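Local coordinates for malonyl-CoA decarboxylase (Rhodopseudomonas palustris, PDB 4KSA), which probably catalyses the decarboxylation of malonyl-CoA to acetyl-CoA and carbon dioxide, and binds a magnesium ion, at residues L209-Y217 with L247-A257; S31-L42 with L62-D73. All coordinates share one frame; numbering follows the deposited sequence.

Interaction 1 of 2, residues L209-Y217 with L247-A257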
loop_
_atom_site.group_PDB
_atom_site.type_symbol
_atom_site.label_atom_id
_atom_site.label_comp_id
_atom_site.label_asym_id
_atom_site.label_seq_id
_atom_site.Cartn_x
_atom_site.Cartn_y
_atom_site.Cartn_z
ATOM N N LEU A 209 -15.647 14.358 15.537
ATOM C CA LEU A 209 -14.449 13.517 15.509
ATOM C C LEU A 209 -13.180 14.238 15.927
ATOM O O LEU A 209 -12.163 13.601 16.171
ATOM C CB LEU A 209 -14.219 12.939 14.115
ATOM C CG LEU A 209 -15.183 11.922 13.511
ATOM C CD1 LEU A 209 -14.666 11.540 12.131
ATOM C CD2 LEU A 209 -15.304 10.702 14.404
ATOM N N ALA A 210 -13.240 15.561 15.996
ATOM C CA ALA A 210 -12.086 16.377 16.372
ATOM C C ALA A 210 -11.510 16.145 17.781
ATOM O O ALA A 210 -10.317 15.872 17.932
ATOM C CB ALA A 210 -12.432 17.843 16.204
ATOM N N PRO A 211 -12.350 16.242 18.827
ATOM C CA PRO A 211 -11.886 16.043 20.207
ATOM C C PRO A 211 -10.864 14.939 20.359
ATOM O O PRO A 211 -11.073 13.818 19.912
ATOM C CB PRO A 211 -13.173 15.749 20.972
ATOM C CG PRO A 211 -14.087 15.192 19.904
ATOM C CD PRO A 211 -13.815 16.128 18.763
ATOM N N PRO A 212 -9.737 15.249 21.005
ATOM C CA PRO A 212 -8.660 14.283 21.224
ATOM C C PRO A 212 -8.989 13.233 22.275
ATOM O O PRO A 212 -8.184 12.336 22.532
ATOM C CB PRO A 212 -7.488 15.168 21.629
ATOM C CG PRO A 212 -8.158 16.273 22.369
ATOM C CD PRO A 212 -9.368 16.581 21.518
ATOM N N ASP A 213 -10.165 13.345 22.887
ATOM C CA ASP A 213 -10.571 12.374 23.892
ATOM C C ASP A 213 -11.711 11.493 23.369
ATOM O O ASP A 213 -12.379 10.788 24.130
ATOM C CB ASP A 213 -10.954 13.086 25.203
ATOM C CG ASP A 213 -12.256 13.862 25.106
ATOM O OD1 ASP A 213 -12.537 14.432 24.029
ATOM O OD2 ASP A 213 -12.988 13.914 26.126
ATOM N N ARG A 214 -11.911 11.539 22.052
ATOM C CA ARG A 214 -12.931 10.743 21.364
ATOM C C ARG A 214 -12.247 9.943 20.254
ATOM O O ARG A 214 -11.337 10.442 19.606
ATOM C CB ARG A 214 -14.008 11.651 20.769
ATOM C CG ARG A 214 -14.890 12.332 21.798
ATOM C CD ARG A 214 -15.939 11.379 22.368
ATOM N NE ARG A 214 -16.561 11.906 23.586
ATOM C CZ ARG A 214 -15.966 11.927 24.776
ATOM N NH1 ARG A 214 -16.596 12.425 25.828
ATOM N NH2 ARG A 214 -14.744 11.435 24.923
ATOM N N ARG A 215 -12.681 8.699 20.057
ATOM C CA ARG A 215 -12.122 7.814 19.035
ATOM C C ARG A 215 -13.131 6.760 18.634
ATOM O O ARG A 215 -13.599 6.021 19.488
ATOM C CB ARG A 215 -10.902 7.065 19.569
ATOM C CG ARG A 215 -9.728 7.918 19.901
ATOM C CD ARG A 215 -8.578 7.641 18.962
ATOM N NE ARG A 215 -7.329 8.185 19.485
ATOM C CZ ARG A 215 -7.178 9.443 19.897
ATOM N NH1 ARG A 215 -8.201 10.292 19.845
ATOM N NH2 ARG A 215 -6.005 9.851 20.373
ATOM N N CYS A 216 -13.472 6.670 17.354
ATOM C CA CYS A 216 -14.396 5.619 16.927
ATOM C C CYS A 216 -13.725 4.721 15.915
ATOM O O CYS A 216 -12.870 5.151 15.140
ATOM C CB CYS A 216 -15.677 6.193 16.348
ATOM S SG CYS A 216 -15.401 7.691 15.478
ATOM N N TYR A 217 -14.109 3.458 15.945
ATOM C CA TYR A 217 -13.535 2.472 15.066
ATOM C C TYR A 217 -14.585 1.826 14.179
ATOM O O TYR A 217 -15.800 1.970 14.397
ATOM C CB TYR A 217 -12.828 1.429 15.912
ATOM C CG TYR A 217 -11.737 2.049 16.748
ATOM C CD1 TYR A 217 -10.457 2.234 16.224
ATOM C CD2 TYR A 217 -12.001 2.543 18.029
ATOM C CE1 TYR A 217 -9.471 2.897 16.947
ATOM C CE2 TYR A 217 -11.011 3.214 18.760
ATOM C CZ TYR A 217 -9.751 3.389 18.208
ATOM O OH TYR A 217 -8.771 4.079 18.886
ATOM N N LEU A 247 -20.352 12.547 29.471
ATOM C CA LEU A 247 -19.576 12.204 28.284
ATOM C C LEU A 247 -20.104 12.929 27.055
ATOM O O LEU A 247 -19.349 13.531 26.299
ATOM C CB LEU A 247 -19.636 10.704 28.019
ATOM C CG LEU A 247 -19.030 9.772 29.056
ATOM C CD1 LEU A 247 -19.047 8.354 28.529
ATOM C CD2 LEU A 247 -17.609 10.198 29.339
ATOM N N LEU A 248 -21.412 12.875 26.863
ATOM C CA LEU A 248 -22.029 13.499 25.704
ATOM C C LEU A 248 -22.146 15.018 25.781
ATOM O O LEU A 248 -22.421 15.660 24.771
ATOM C CB LEU A 248 -23.419 12.905 25.480
ATOM C CG LEU A 248 -23.534 11.398 25.722
ATOM C CD1 LEU A 248 -24.971 10.941 25.460
ATOM C CD2 LEU A 248 -22.543 10.656 24.838
ATOM N N ASP A 249 -21.940 15.597 26.964
ATOM C CA ASP A 249 -22.056 17.049 27.113
ATOM C C ASP A 249 -21.024 17.814 26.296
ATOM O O ASP A 249 -19.826 17.783 26.592
ATOM C CB ASP A 249 -21.952 17.463 28.585
ATOM C CG ASP A 249 -22.102 18.978 28.782
ATOM O OD1 ASP A 249 -22.811 19.623 27.973
ATOM O OD2 ASP A 249 -21.525 19.524 29.752
ATOM N N LEU A 250 -21.506 18.505 25.266
ATOM C CA LEU A 250 -20.638 19.280 24.392
ATOM C C LEU A 250 -19.986 20.419 25.147
ATOM O O LEU A 250 -18.862 20.817 24.835
ATOM C CB LEU A 250 -21.426 19.819 23.197
ATOM C CG LEU A 250 -21.749 18.777 22.118
ATOM C CD1 LEU A 250 -20.446 18.150 21.614
ATOM C CD2 LEU A 250 -22.681 17.704 22.682
ATOM N N GLU A 251 -20.693 20.947 26.140
ATOM C CA GLU A 251 -20.142 22.023 26.947
ATOM C C GLU A 251 -19.244 21.454 28.045
ATOM O O GLU A 251 -19.303 21.889 29.193
ATOM C CB GLU A 251 -21.254 22.877 27.569
ATOM C CG GLU A 251 -21.751 24.016 26.675
ATOM C CD GLU A 251 -22.340 25.178 27.477
ATOM O OE1 GLU A 251 -22.677 26.223 26.868
ATOM O OE2 GLU A 251 -22.463 25.045 28.719
ATOM N N ARG A 252 -18.428 20.464 27.686
ATOM C CA ARG A 252 -17.489 19.852 28.625
ATOM C C ARG A 252 -16.100 20.246 28.133
ATOM O O ARG A 252 -15.948 20.709 27.002
ATOM C CB ARG A 252 -17.594 18.321 28.608
ATOM C CG ARG A 252 -16.814 17.667 27.462
ATOM C CD ARG A 252 -16.667 16.157 27.623
ATOM N NE ARG A 252 -15.755 15.582 26.632
ATOM C CZ ARG A 252 -15.930 15.647 25.313
ATOM N NH1 ARG A 252 -16.986 16.265 24.811
ATOM N NH2 ARG A 252 -15.049 15.093 24.495
ATOM N N GLU A 253 -15.085 20.062 28.966
ATOM C CA GLU A 253 -13.736 20.397 28.537
ATOM C C GLU A 253 -12.940 19.118 28.300
ATOM O O GLU A 253 -12.633 18.377 29.241
ATOM C CB GLU A 253 -13.041 21.286 29.574
ATOM C CG GLU A 253 -12.822 22.718 29.097
ATOM C CD GLU A 253 -11.873 22.805 27.906
ATOM O OE1 GLU A 253 -11.705 23.911 27.356
ATOM O OE2 GLU A 253 -11.284 21.772 27.522
ATOM N N PRO A 254 -12.602 18.843 27.024
ATOM C CA PRO A 254 -11.843 17.659 26.606
ATOM C C PRO A 254 -10.505 17.547 27.313
ATOM O O PRO A 254 -10.060 18.486 27.967
ATOM C CB PRO A 254 -11.688 17.866 25.101
ATOM C CG PRO A 254 -11.655 19.356 24.973
ATOM C CD PRO A 254 -12.786 19.761 25.885
ATOM N N ILE A 255 -9.868 16.391 27.183
ATOM C CA ILE A 255 -8.576 16.174 27.809
ATOM C C ILE A 255 -7.632 15.581 26.776
ATOM O O ILE A 255 -8.070 14.901 25.855
ATOM C CB ILE A 255 -8.684 15.209 29.011
ATOM C CG1 ILE A 255 -8.907 13.772 28.526
ATOM C CG2 ILE A 255 -9.835 15.642 29.910
ATOM C CD1 ILE A 255 -8.969 12.737 29.638
ATOM N N ALA A 256 -6.341 15.853 26.911
ATOM C CA ALA A 256 -5.374 15.319 25.971
ATOM C C ALA A 256 -5.447 13.807 26.085
ATOM O O ALA A 256 -5.524 13.265 27.186
ATOM C CB ALA A 256 -3.985 15.809 26.308
ATOM N N ALA A 257 -5.432 13.135 24.939
ATOM C CA ALA A 257 -5.520 11.681 24.881
ATOM C C ALA A 257 -4.405 10.999 25.656
ATOM O O ALA A 257 -4.567 9.879 26.146
ATOM C CB ALA A 257 -5.506 11.221 23.422
#

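Interaction 2 of 2, residues S31-L42 with L62-D73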
loop_
_atom_site.group_PDB
_atom_site.type_symbol
_atom_site.label_atom_id
_atom_site.label_comp_id
_atom_site.label_asym_id
_atom_site.label_seq_id
_atom_site.Cartn_x
_atom_site.Cartn_y
_atom_site.Cartn_z
ATOM N N SER A 31 -31.890 -1.207 -16.222
ATOM C CA SER A 31 -32.578 -1.171 -14.942
ATOM C C SER A 31 -33.992 -0.598 -15.057
ATOM O O SER A 31 -34.251 0.533 -14.638
ATOM C CB SER A 31 -31.761 -0.354 -13.930
ATOM O OG SER A 31 -31.551 0.977 -14.372
ATOM N N GLN A 32 -34.903 -1.383 -15.627
ATOM C CA GLN A 32 -36.296 -0.959 -15.783
ATOM C C GLN A 32 -37.149 -1.686 -14.733
ATOM O O GLN A 32 -36.696 -2.665 -14.135
ATOM C CB GLN A 32 -36.798 -1.299 -17.195
ATOM C CG GLN A 32 -37.398 -0.125 -17.968
ATOM C CD GLN A 32 -38.833 -0.376 -18.435
ATOM O OE1 GLN A 32 -39.350 0.328 -19.311
ATOM N NE2 GLN A 32 -39.486 -1.370 -17.841
ATOM N N PRO A 33 -38.390 -1.212 -14.489
ATOM C CA PRO A 33 -39.292 -1.828 -13.507
ATOM C C PRO A 33 -39.938 -3.117 -14.010
ATOM O O PRO A 33 -40.523 -3.155 -15.092
ATOM C CB PRO A 33 -40.323 -0.736 -13.261
ATOM C CG PRO A 33 -40.463 -0.134 -14.612
ATOM C CD PRO A 33 -39.006 0.006 -15.046
HETATM N N MSE A 34 -39.839 -4.169 -13.207
HETATM C CA MSE A 34 -40.410 -5.452 -13.574
HETATM C C MSE A 34 -41.506 -5.863 -12.610
HETATM O O MSE A 34 -41.595 -5.370 -11.487
HETATM C CB MSE A 34 -39.321 -6.519 -13.594
HETATM C CG MSE A 34 -38.096 -6.088 -14.371
HETATM SE SE MSE A 34 -36.885 -7.524 -14.808
HETATM C CE MSE A 34 -37.520 -7.888 -16.614
ATOM N N SER A 35 -42.352 -6.767 -13.069
ATOM C CA SER A 35 -43.435 -7.265 -12.254
ATOM C C SER A 35 -42.916 -8.484 -11.512
ATOM O O SER A 35 -41.924 -9.086 -11.913
ATOM C CB SER A 35 -44.599 -7.672 -13.141
ATOM O OG SER A 35 -44.189 -8.678 -14.047
ATOM N N GLY A 36 -43.584 -8.850 -10.431
ATOM C CA GLY A 36 -43.150 -10.006 -9.684
ATOM C C GLY A 36 -42.961 -11.203 -10.597
ATOM O O GLY A 36 -41.992 -11.954 -10.452
ATOM N N ASP A 37 -43.876 -11.374 -11.552
ATOM C CA ASP A 37 -43.822 -12.500 -12.482
ATOM C C ASP A 37 -42.576 -12.508 -13.361
ATOM O O ASP A 37 -41.904 -13.537 -13.492
ATOM C CB ASP A 37 -45.075 -12.518 -13.361
ATOM C CG ASP A 37 -46.358 -12.586 -12.545
ATOM O OD1 ASP A 37 -46.746 -11.549 -11.949
ATOM O OD2 ASP A 37 -46.972 -13.677 -12.488
ATOM N N GLU A 38 -42.267 -11.368 -13.968
ATOM C CA GLU A 38 -41.083 -11.280 -14.806
ATOM C C GLU A 38 -39.840 -11.664 -13.993
ATOM O O GLU A 38 -39.038 -12.492 -14.436
ATOM C CB GLU A 38 -40.934 -9.864 -15.345
ATOM C CG GLU A 38 -42.086 -9.399 -16.219
ATOM C CD GLU A 38 -42.016 -7.912 -16.495
ATOM O OE1 GLU A 38 -40.991 -7.456 -17.047
ATOM O OE2 GLU A 38 -42.979 -7.198 -16.152
ATOM N N LEU A 39 -39.693 -11.061 -12.806
ATOM C CA LEU A 39 -38.558 -11.332 -11.914
ATOM C C LEU A 39 -38.469 -12.822 -11.602
ATOM O O LEU A 39 -37.379 -13.398 -11.564
ATOM C CB LEU A 39 -38.686 -10.526 -10.606
ATOM C CG LEU A 39 -38.437 -9.005 -10.666
ATOM C CD1 LEU A 39 -38.852 -8.324 -9.387
ATOM C CD2 LEU A 39 -36.965 -8.758 -10.926
ATOM N N ILE A 40 -39.614 -13.452 -11.380
ATOM C CA ILE A 40 -39.623 -14.872 -11.094
ATOM C C ILE A 40 -39.202 -15.637 -12.353
ATOM O O ILE A 40 -38.414 -16.579 -12.284
ATOM C CB ILE A 40 -41.014 -15.329 -10.643
ATOM C CG1 ILE A 40 -41.423 -14.530 -9.418
ATOM C CG2 ILE A 40 -41.005 -16.807 -10.289
ATOM C CD1 ILE A 40 -42.814 -14.821 -8.961
ATOM N N ALA A 41 -39.726 -15.234 -13.502
ATOM C CA ALA A 41 -39.370 -15.895 -14.750
ATOM C C ALA A 41 -37.861 -15.819 -14.938
ATOM O O ALA A 41 -37.209 -16.807 -15.270
ATOM C CB ALA A 41 -40.060 -15.216 -15.911
ATOM N N LEU A 42 -37.321 -14.622 -14.719
ATOM C CA LEU A 42 -35.890 -14.357 -14.847
ATOM C C LEU A 42 -35.074 -15.283 -13.945
ATOM O O LEU A 42 -34.096 -15.879 -14.374
ATOM C CB LEU A 42 -35.622 -12.906 -14.483
ATOM C CG LEU A 42 -34.308 -12.320 -14.964
ATOM C CD1 LEU A 42 -34.077 -12.671 -16.425
ATOM C CD2 LEU A 42 -34.363 -10.809 -14.768
ATOM N N LEU A 62 -31.633 -9.176 -13.037
ATOM C CA LEU A 62 -32.622 -9.485 -12.000
ATOM C C LEU A 62 -32.527 -8.533 -10.804
ATOM O O LEU A 62 -33.547 -8.056 -10.297
ATOM C CB LEU A 62 -32.453 -10.941 -11.531
ATOM C CG LEU A 62 -33.515 -11.511 -10.577
ATOM C CD1 LEU A 62 -33.540 -13.025 -10.660
ATOM C CD2 LEU A 62 -33.224 -11.069 -9.164
ATOM N N LEU A 63 -31.306 -8.258 -10.356
ATOM C CA LEU A 63 -31.096 -7.365 -9.226
ATOM C C LEU A 63 -31.579 -5.964 -9.534
ATOM O O LEU A 63 -32.216 -5.320 -8.686
ATOM C CB LEU A 63 -29.619 -7.327 -8.838
ATOM C CG LEU A 63 -29.131 -8.604 -8.150
ATOM C CD1 LEU A 63 -27.631 -8.596 -8.007
ATOM C CD2 LEU A 63 -29.779 -8.707 -6.800
ATOM N N ALA A 64 -31.276 -5.484 -10.736
ATOM C CA ALA A 64 -31.699 -4.145 -11.140
ATOM C C ALA A 64 -33.227 -4.092 -11.198
ATOM O O ALA A 64 -33.851 -3.113 -10.773
ATOM C CB ALA A 64 -31.109 -3.796 -12.494
ATOM N N GLY A 65 -33.818 -5.161 -11.727
ATOM C CA GLY A 65 -35.256 -5.241 -11.835
ATOM C C GLY A 65 -35.897 -5.205 -10.471
ATOM O O GLY A 65 -36.858 -4.467 -10.250
ATOM N N TYR A 66 -35.364 -6.004 -9.554
ATOM C CA TYR A 66 -35.878 -6.053 -8.197
ATOM C C TYR A 66 -35.838 -4.673 -7.560
ATOM O O TYR A 66 -36.820 -4.212 -6.984
ATOM C CB TYR A 66 -35.067 -7.049 -7.351
ATOM C CG TYR A 66 -35.460 -7.067 -5.884
ATOM C CD1 TYR A 66 -34.789 -6.281 -4.956
ATOM C CD2 TYR A 66 -36.530 -7.839 -5.434
ATOM C CE1 TYR A 66 -35.162 -6.255 -3.631
ATOM C CE2 TYR A 66 -36.917 -7.819 -4.100
ATOM C CZ TYR A 66 -36.225 -7.022 -3.201
ATOM O OH TYR A 66 -36.589 -6.982 -1.866
ATOM N N GLU A 67 -34.696 -4.015 -7.680
ATOM C CA GLU A 67 -34.492 -2.690 -7.109
ATOM C C GLU A 67 -35.572 -1.702 -7.564
ATOM O O GLU A 67 -36.166 -0.979 -6.754
ATOM C CB GLU A 67 -33.115 -2.177 -7.530
ATOM C CG GLU A 67 -32.447 -1.257 -6.534
ATOM C CD GLU A 67 -33.259 -0.011 -6.246
ATOM O OE1 GLU A 67 -33.400 0.844 -7.154
ATOM O OE2 GLU A 67 -33.759 0.115 -5.107
ATOM N N ALA A 68 -35.831 -1.696 -8.865
ATOM C CA ALA A 68 -36.804 -0.795 -9.452
ATOM C C ALA A 68 -38.256 -1.245 -9.310
ATOM O O ALA A 68 -39.178 -0.455 -9.518
ATOM C CB ALA A 68 -36.471 -0.595 -10.916
ATOM N N ALA A 69 -38.469 -2.505 -8.960
ATOM C CA ALA A 69 -39.830 -3.015 -8.832
ATOM C C ALA A 69 -40.686 -2.319 -7.770
ATOM O O ALA A 69 -40.178 -1.682 -6.852
ATOM C CB ALA A 69 -39.798 -4.521 -8.577
ATOM N N ASP A 70 -41.999 -2.458 -7.925
ATOM C CA ASP A 70 -42.982 -1.882 -7.017
ATOM C C ASP A 70 -42.831 -2.640 -5.698
ATOM O O ASP A 70 -42.301 -3.747 -5.682
ATOM C CB ASP A 70 -44.389 -2.091 -7.603
ATOM C CG ASP A 70 -45.452 -1.212 -6.951
ATOM O OD1 ASP A 70 -46.641 -1.345 -7.334
ATOM O OD2 ASP A 70 -45.113 -0.387 -6.068
ATOM N N GLU A 71 -43.282 -2.054 -4.593
ATOM C CA GLU A 71 -43.168 -2.726 -3.310
ATOM C C GLU A 71 -43.959 -4.030 -3.336
ATOM O O GLU A 71 -43.577 -5.023 -2.714
ATOM C CB GLU A 71 -43.685 -1.837 -2.186
ATOM C CG GLU A 71 -43.132 -2.256 -0.847
ATOM C CD GLU A 71 -41.599 -2.264 -0.850
ATOM O OE1 GLU A 71 -40.993 -3.115 -0.151
ATOM O OE2 GLU A 71 -41.005 -1.410 -1.554
ATOM N N ASP A 72 -45.072 -4.010 -4.057
ATOM C CA ASP A 72 -45.913 -5.180 -4.195
ATOM C C ASP A 72 -45.157 -6.202 -5.026
ATOM O O ASP A 72 -45.168 -7.388 -4.715
ATOM C CB ASP A 72 -47.223 -4.832 -4.912
ATOM C CG ASP A 72 -48.233 -4.121 -4.011
ATOM O OD1 ASP A 72 -47.900 -3.788 -2.845
ATOM O OD2 ASP A 72 -49.372 -3.895 -4.486
ATOM N N ASP A 73 -44.500 -5.750 -6.091
ATOM C CA ASP A 73 -43.769 -6.682 -6.939
ATOM C C ASP A 73 -42.541 -7.254 -6.228
ATOM O O ASP A 73 -42.186 -8.412 -6.444
ATOM C CB ASP A 73 -43.377 -6.033 -8.276
ATOM C CG ASP A 73 -44.586 -5.777 -9.189
ATOM O OD1 ASP A 73 -45.416 -6.700 -9.366
ATOM O OD2 ASP A 73 -44.698 -4.654 -9.738
#

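Interaction 1 of 2, residues L209-Y217 with L247-A257
D213 and R252 approach from opposite directions and form a salt bridge, with carboxylate and guanidinium planes 19° apart. R252 presents its NE and NH2 side. Both nitrogens bond to OD2 of D213 on its syn lone pair, and the bond from R252 NH2 to D213 OD2 is the shorter at 2.9 Å. A weak bond from R252 NH2 also reaches D213 OD1. The R252 chain runs extended from CG to NE, which carries its charged end across to the turn P211-R214.

The R214 guanidinium lies almost parallel to that of R252, stacked on it, with centres 3.8 Å apart and planes at 13°. R252 NH2 sits over the centre of the R214 group. At its edge, R214 NH1 bonds to L247 O at 3.0 Å, nearly in the guanidinium plane. R214 NH2 lies 3.3 Å from D213 OD2, but this oxygen is well out of the guanidinium plane and no N-H aims at it.

Aliphatic groups flank the charges. P254 CB sits beside D213 OD1, and P212 CD meets P254 CB at 4.5 Å. Further along, A257 CB approaches R215 NH2, whose salt bridge goes to E295.

The network sets two stacked cations beside one carboxylate. D213 probably offsets much of their repulsion. The salt bridge and the bond to L247 O probably hold the loop after helix 244-248 against the turn and the beginning of the strand.

Interaction 2 of 2, residues S31-L42 with L62-D73
L39 has CG anti to its carbonyl carbon (chi1 -73°), which lays its two methyls along helix 52-68. D73 has the same kind of first torsion (chi1 -70°), and its carboxylate reaches the start of helix 36-48. L39 CD2 rests on the backbone, 3.5 Å from Y66 N, and L39 CD1 meets A69 CB at 4.0 Å. One turn on, L42 and L62 lie alongside one another, pointing opposite ways, with L42 CD2 3.8 Å from L62 CB. The short helix segments run antiparallel, at 162°, with axes 10.1 Å apart. Selenomethionine M34 lays CG and SE against G65 CA, which has no side chain to keep them off.

At the N-terminus of helix 36-48, G36 N donates to D73 OD1 at 3.0 Å, from above the carboxylate plane. S35 and E38 form a capping box beside it, with a weak bond from E38 N to S35 OG. With the carboxylate of D73 replaced by an alanine's methyl, G36 N would probably lose this acceptor, and the polar link from helix 71-83 to helix 36-48 would go with it.

The chemistry is therefore mostly apolar helix packing, with a carboxylate at a helix N-terminus, where its negative charge would probably suit the helix dipole.

Interactions 1 and 2 do not touch. Their centres are 47 Å apart and they share no helix or strand. Interaction 2 comes first along the chain. Both are partly buried and lie away from H162, the magnesium ligand. Residues 31-42 and 62-73 join packed helices, and leucines and alanines make most of the contact, with one side-chain-to-backbone bond crossing. Residues 209-217 and 247-257 join a strand of the mixed beta sheet to a helix end and loop. Here arginines and an aspartate dominate. An aspartate is central to both: it pairs with arginine in interaction 1 and with a backbone N-H in interaction 2.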